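Local atomic coordinates of C-domain type II peptide synthetase (Streptomyces globisporus, PDB entry 4ZNM), a protein that belongs to the condensation-domain family of peptide synthetases and, as a type II member, is probably a free-standing protein. Residues Y46-G57 / K147-T158. Numbering follows the deposited sequence.
Sequences YHIVGAWRLTGG and KDAVLVLIAHHT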
loop_
_atom_site.group_PDB
_atom_site.type_symbol
_atom_site.label_atom_id
_atom_site.label_comp_id
_atom_site.label_asym_id
_atom_site.label_seq_id
_atom_site.Cartn_x
_atom_site.Cartn_y
_atom_site.Cartn_z
ATOM N N TYR A 46 4.597 -9.816 6.434
ATOM C CA TYR A 46 4.220 -9.126 5.196
ATOM C C TYR A 46 2.698 -9.059 5.156
ATOM O O TYR A 46 2.009 -9.850 4.494
ATOM C CB TYR A 46 4.800 -9.821 3.953
ATOM C CG TYR A 46 4.562 -9.055 2.710
ATOM C CD1 TYR A 46 5.249 -7.867 2.465
ATOM C CD2 TYR A 46 3.656 -9.500 1.768
ATOM C CE1 TYR A 46 5.057 -7.148 1.308
ATOM C CE2 TYR A 46 3.434 -8.764 0.605
ATOM C CZ TYR A 46 4.147 -7.603 0.386
ATOM O OH TYR A 46 3.932 -6.857 -0.751
ATOM N N HIS A 47 2.172 -8.122 5.949
ATOM C CA HIS A 47 0.747 -7.968 6.103
ATOM C C HIS A 47 0.336 -6.518 5.920
ATOM O O HIS A 47 1.171 -5.632 5.749
ATOM C CB HIS A 47 0.276 -8.492 7.476
ATOM C CG HIS A 47 1.101 -8.029 8.634
ATOM N ND1 HIS A 47 1.386 -6.698 8.863
ATOM C CD2 HIS A 47 1.697 -8.726 9.632
ATOM C CE1 HIS A 47 2.120 -6.597 9.961
ATOM N NE2 HIS A 47 2.309 -7.810 10.454
ATOM N N ILE A 48 -0.970 -6.308 5.880
ATOM C CA ILE A 48 -1.520 -4.973 5.751
ATOM C C ILE A 48 -2.558 -4.838 6.863
ATOM O O ILE A 48 -3.316 -5.781 7.113
ATOM C CB ILE A 48 -2.120 -4.744 4.323
ATOM C CG1 ILE A 48 -2.757 -3.367 4.194
ATOM C CG2 ILE A 48 -3.175 -5.815 4.017
ATOM C CD1 ILE A 48 -3.189 -3.050 2.704
ATOM N N VAL A 49 -2.580 -3.690 7.538
ATOM C CA VAL A 49 -3.483 -3.489 8.677
ATOM C C VAL A 49 -4.314 -2.271 8.396
ATOM O O VAL A 49 -3.862 -1.350 7.750
ATOM C CB VAL A 49 -2.742 -3.302 10.021
ATOM C CG1 VAL A 49 -1.826 -4.448 10.284
ATOM C CG2 VAL A 49 -1.964 -1.978 9.995
ATOM N N GLY A 50 -5.525 -2.257 8.927
ATOM C CA GLY A 50 -6.366 -1.079 8.846
ATOM C C GLY A 50 -7.240 -1.013 10.084
ATOM O O GLY A 50 -7.474 -2.032 10.772
ATOM N N ALA A 51 -7.685 0.193 10.377
ATOM C CA ALA A 51 -8.530 0.438 11.545
ATOM C C ALA A 51 -9.687 1.337 11.184
ATOM O O ALA A 51 -9.520 2.303 10.420
ATOM C CB ALA A 51 -7.723 1.065 12.652
ATOM N N TRP A 52 -10.840 1.018 11.770
ATOM C CA TRP A 52 -12.080 1.760 11.583
ATOM C C TRP A 52 -12.660 2.134 12.937
ATOM O O TRP A 52 -12.738 1.275 13.836
ATOM C CB TRP A 52 -13.074 0.908 10.822
ATOM C CG TRP A 52 -12.755 0.728 9.399
ATOM C CD1 TRP A 52 -13.263 1.438 8.363
ATOM C CD2 TRP A 52 -11.854 -0.218 8.836
ATOM N NE1 TRP A 52 -12.746 0.990 7.192
ATOM C CE2 TRP A 52 -11.869 -0.023 7.451
ATOM C CE3 TRP A 52 -11.030 -1.199 9.373
ATOM C CZ2 TRP A 52 -11.095 -0.784 6.581
ATOM C CZ3 TRP A 52 -10.262 -1.959 8.524
ATOM C CH2 TRP A 52 -10.301 -1.754 7.131
ATOM N N ARG A 53 -13.082 3.381 13.085
ATOM C CA ARG A 53 -13.816 3.817 14.278
ATOM C C ARG A 53 -15.284 3.454 14.093
ATOM O O ARG A 53 -15.896 3.865 13.079
ATOM C CB ARG A 53 -13.635 5.336 14.473
ATOM C CG ARG A 53 -14.155 5.908 15.776
ATOM C CD ARG A 53 -13.272 5.575 16.970
ATOM N NE ARG A 53 -13.787 6.233 18.143
ATOM C CZ ARG A 53 -13.395 7.415 18.593
ATOM N NH1 ARG A 53 -14.005 7.932 19.642
ATOM N NH2 ARG A 53 -12.409 8.083 18.006
ATOM N N LEU A 54 -15.844 2.694 15.042
ATOM C CA LEU A 54 -17.257 2.236 14.977
ATOM C C LEU A 54 -18.142 2.929 16.001
ATOM O O LEU A 54 -17.814 2.941 17.172
ATOM C CB LEU A 54 -17.372 0.726 15.207
ATOM C CG LEU A 54 -16.505 -0.187 14.341
ATOM C CD1 LEU A 54 -16.764 -1.675 14.713
ATOM C CD2 LEU A 54 -16.790 0.046 12.905
ATOM N N THR A 55 -19.246 3.513 15.545
ATOM C CA THR A 55 -20.220 4.181 16.398
ATOM C C THR A 55 -21.519 3.391 16.354
ATOM O O THR A 55 -22.069 3.182 15.272
ATOM C CB THR A 55 -20.478 5.642 15.937
ATOM O OG1 THR A 55 -19.214 6.323 15.828
ATOM C CG2 THR A 55 -21.407 6.384 16.910
ATOM N N GLY A 56 -21.984 2.943 17.519
ATOM C CA GLY A 56 -23.207 2.172 17.601
ATOM C C GLY A 56 -22.972 0.926 18.414
ATOM O O GLY A 56 -21.838 0.593 18.722
ATOM N N GLY A 57 -24.052 0.249 18.774
ATOM C CA GLY A 57 -23.954 -0.969 19.550
ATOM C C GLY A 57 -23.412 -2.080 18.682
ATOM O O GLY A 57 -23.618 -2.074 17.481
ATOM N N LYS A 147 -21.065 1.821 22.869
ATOM C CA LYS A 147 -21.398 2.417 21.564
ATOM C C LYS A 147 -20.210 3.032 20.814
ATOM O O LYS A 147 -20.394 3.613 19.729
ATOM C CB LYS A 147 -22.494 3.492 21.748
ATOM C CG LYS A 147 -22.118 4.596 22.706
ATOM C CD LYS A 147 -23.266 5.585 22.918
ATOM C CE LYS A 147 -22.897 6.651 23.937
ATOM N NZ LYS A 147 -22.613 6.069 25.276
ATOM N N ASP A 148 -18.997 2.903 21.365
ATOM C CA ASP A 148 -17.792 3.372 20.662
ATOM C C ASP A 148 -16.669 2.325 20.679
ATOM O O ASP A 148 -16.392 1.746 21.717
ATOM C CB ASP A 148 -17.356 4.675 21.311
ATOM C CG ASP A 148 -16.321 5.443 20.506
ATOM O OD1 ASP A 148 -16.067 5.125 19.317
ATOM O OD2 ASP A 148 -15.774 6.402 21.092
ATOM N N ALA A 149 -16.028 2.074 19.529
ATOM C CA ALA A 149 -14.996 1.039 19.433
ATOM C C ALA A 149 -14.088 1.322 18.246
ATOM O O ALA A 149 -14.425 2.146 17.377
ATOM C CB ALA A 149 -15.613 -0.340 19.272
ATOM N N VAL A 150 -12.945 0.650 18.246
ATOM C CA VAL A 150 -12.030 0.630 17.119
ATOM C C VAL A 150 -11.884 -0.822 16.631
ATOM O O VAL A 150 -11.562 -1.699 17.416
ATOM C CB VAL A 150 -10.657 1.209 17.518
ATOM C CG1 VAL A 150 -9.646 1.089 16.338
ATOM C CG2 VAL A 150 -10.806 2.630 17.925
ATOM N N LEU A 151 -12.144 -1.061 15.351
ATOM C CA LEU A 151 -11.990 -2.378 14.773
ATOM C C LEU A 151 -10.699 -2.411 13.959
ATOM O O LEU A 151 -10.550 -1.606 13.024
ATOM C CB LEU A 151 -13.170 -2.709 13.874
ATOM C CG LEU A 151 -13.036 -4.075 13.180
ATOM C CD1 LEU A 151 -12.897 -5.251 14.167
ATOM C CD2 LEU A 151 -14.171 -4.288 12.212
ATOM N N VAL A 152 -9.785 -3.311 14.310
ATOM C CA VAL A 152 -8.537 -3.482 13.555
ATOM C C VAL A 152 -8.557 -4.779 12.767
ATOM O O VAL A 152 -8.759 -5.852 13.313
ATOM C CB VAL A 152 -7.294 -3.485 14.449
ATOM C CG1 VAL A 152 -6.011 -3.622 13.607
ATOM C CG2 VAL A 152 -7.251 -2.223 15.309
ATOM N N LEU A 153 -8.349 -4.660 11.466
ATOM C CA LEU A 153 -8.156 -5.823 10.636
ATOM C C LEU A 153 -6.708 -5.962 10.166
ATOM O O LEU A 153 -6.007 -4.976 9.857
ATOM C CB LEU A 153 -9.085 -5.756 9.435
ATOM C CG LEU A 153 -10.569 -5.545 9.747
ATOM C CD1 LEU A 153 -11.356 -5.569 8.413
ATOM C CD2 LEU A 153 -11.073 -6.608 10.730
ATOM N N ILE A 154 -6.272 -7.203 10.090
ATOM C CA ILE A 154 -4.963 -7.513 9.557
ATOM C C ILE A 154 -5.075 -8.680 8.608
ATOM O O ILE A 154 -5.760 -9.658 8.873
ATOM C CB ILE A 154 -3.977 -7.804 10.668
ATOM C CG1 ILE A 154 -2.606 -8.106 10.071
ATOM C CG2 ILE A 154 -4.487 -8.912 11.537
ATOM C CD1 ILE A 154 -1.527 -8.212 11.124
ATOM N N ALA A 155 -4.402 -8.542 7.477
ATOM C CA ALA A 155 -4.462 -9.537 6.426
ATOM C C ALA A 155 -3.100 -9.671 5.792
ATOM O O ALA A 155 -2.345 -8.697 5.697
ATOM C CB ALA A 155 -5.477 -9.127 5.382
ATOM N N HIS A 156 -2.793 -10.870 5.324
ATOM C CA HIS A 156 -1.536 -11.067 4.658
ATOM C C HIS A 156 -1.552 -10.309 3.339
ATOM O O HIS A 156 -2.537 -10.308 2.598
ATOM C CB HIS A 156 -1.233 -12.543 4.436
ATOM C CG HIS A 156 0.230 -12.795 4.297
ATOM N ND1 HIS A 156 0.900 -12.680 3.096
ATOM C CD2 HIS A 156 1.171 -13.068 5.231
ATOM C CE1 HIS A 156 2.192 -12.902 3.295
ATOM N NE2 HIS A 156 2.378 -13.141 4.584
ATOM N N HIS A 157 -0.445 -9.647 3.057
ATOM C CA HIS A 157 -0.398 -8.682 1.967
ATOM C C HIS A 157 -0.199 -9.360 0.600
ATOM O O HIS A 157 -0.260 -8.695 -0.453
ATOM C CB HIS A 157 0.686 -7.667 2.317
ATOM C CG HIS A 157 0.647 -6.396 1.515
ATOM N ND1 HIS A 157 -0.402 -6.040 0.688
ATOM C CD2 HIS A 157 1.550 -5.396 1.419
ATOM C CE1 HIS A 157 -0.140 -4.877 0.123
ATOM N NE2 HIS A 157 1.041 -4.465 0.546
ATOM N N THR A 158 0.026 -10.683 0.607
ATOM C CA THR A 158 -0.101 -11.477 -0.626
ATOM C C THR A 158 -1.568 -11.694 -0.990
ATOM O O THR A 158 -1.881 -12.004 -2.137
ATOM C CB THR A 158 0.579 -12.900 -0.516
ATOM O OG1 THR A 158 0.011 -13.625 0.591
ATOM C CG2 THR A 158 2.101 -12.806 -0.367
HETATM O O HOH W 1 1.556 -7.205 -1.874
HETATM O O HOH W 2 -17.452 6.508 17.830
#
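From Ile-48 with Ala-155 to Leu-54 with Ala-149, strands 47-55 and 148-156 run antiparallel, their axes at 163°, with paired backbone hydrogen bonds at every second residue. On one face the apolar Trp-52, Leu-151 and Leu-153 suit packing against helix 162-180, and Leu-54 against Leu-141 of strand 137-143. Gly-50, having no side chain, leaves room for the indole of Trp-52, whose CZ3 meets Leu-153 CD1 at 3.8 Å. The other face, turned to helix 110-125, carries a salt bridge between partly exposed residues that answer each other's charge: with CG anti to the backbone N (chi1 -171°) and a bend at chi2, Arg-53 lays its guanidinium nearly coplanar with the Asp-148 carboxylate (19°). Arg-53 NE donates to Asp-148 OD1 and NH1 to OD2, both at 2.8 Å, each on a syn lone pair; Arg-53 NH1 also bridges to Glu-110, and Asp-148 OD2 to Arg-113. Farther along, Ile-154 CD1 sits over a face of the His-47 ring, whose NE2 bonds to Thr-127 O. Past the strand end, the flat rings of Tyr-46 and His-157 form an offset stack; His-157 ND1 bonds to Ala-160 O. His-156 and His-157 open HHTAADA, matching the HHxxxDG signature of condensation domains except at its last position, where the strand leaves the fold's mixed sheet.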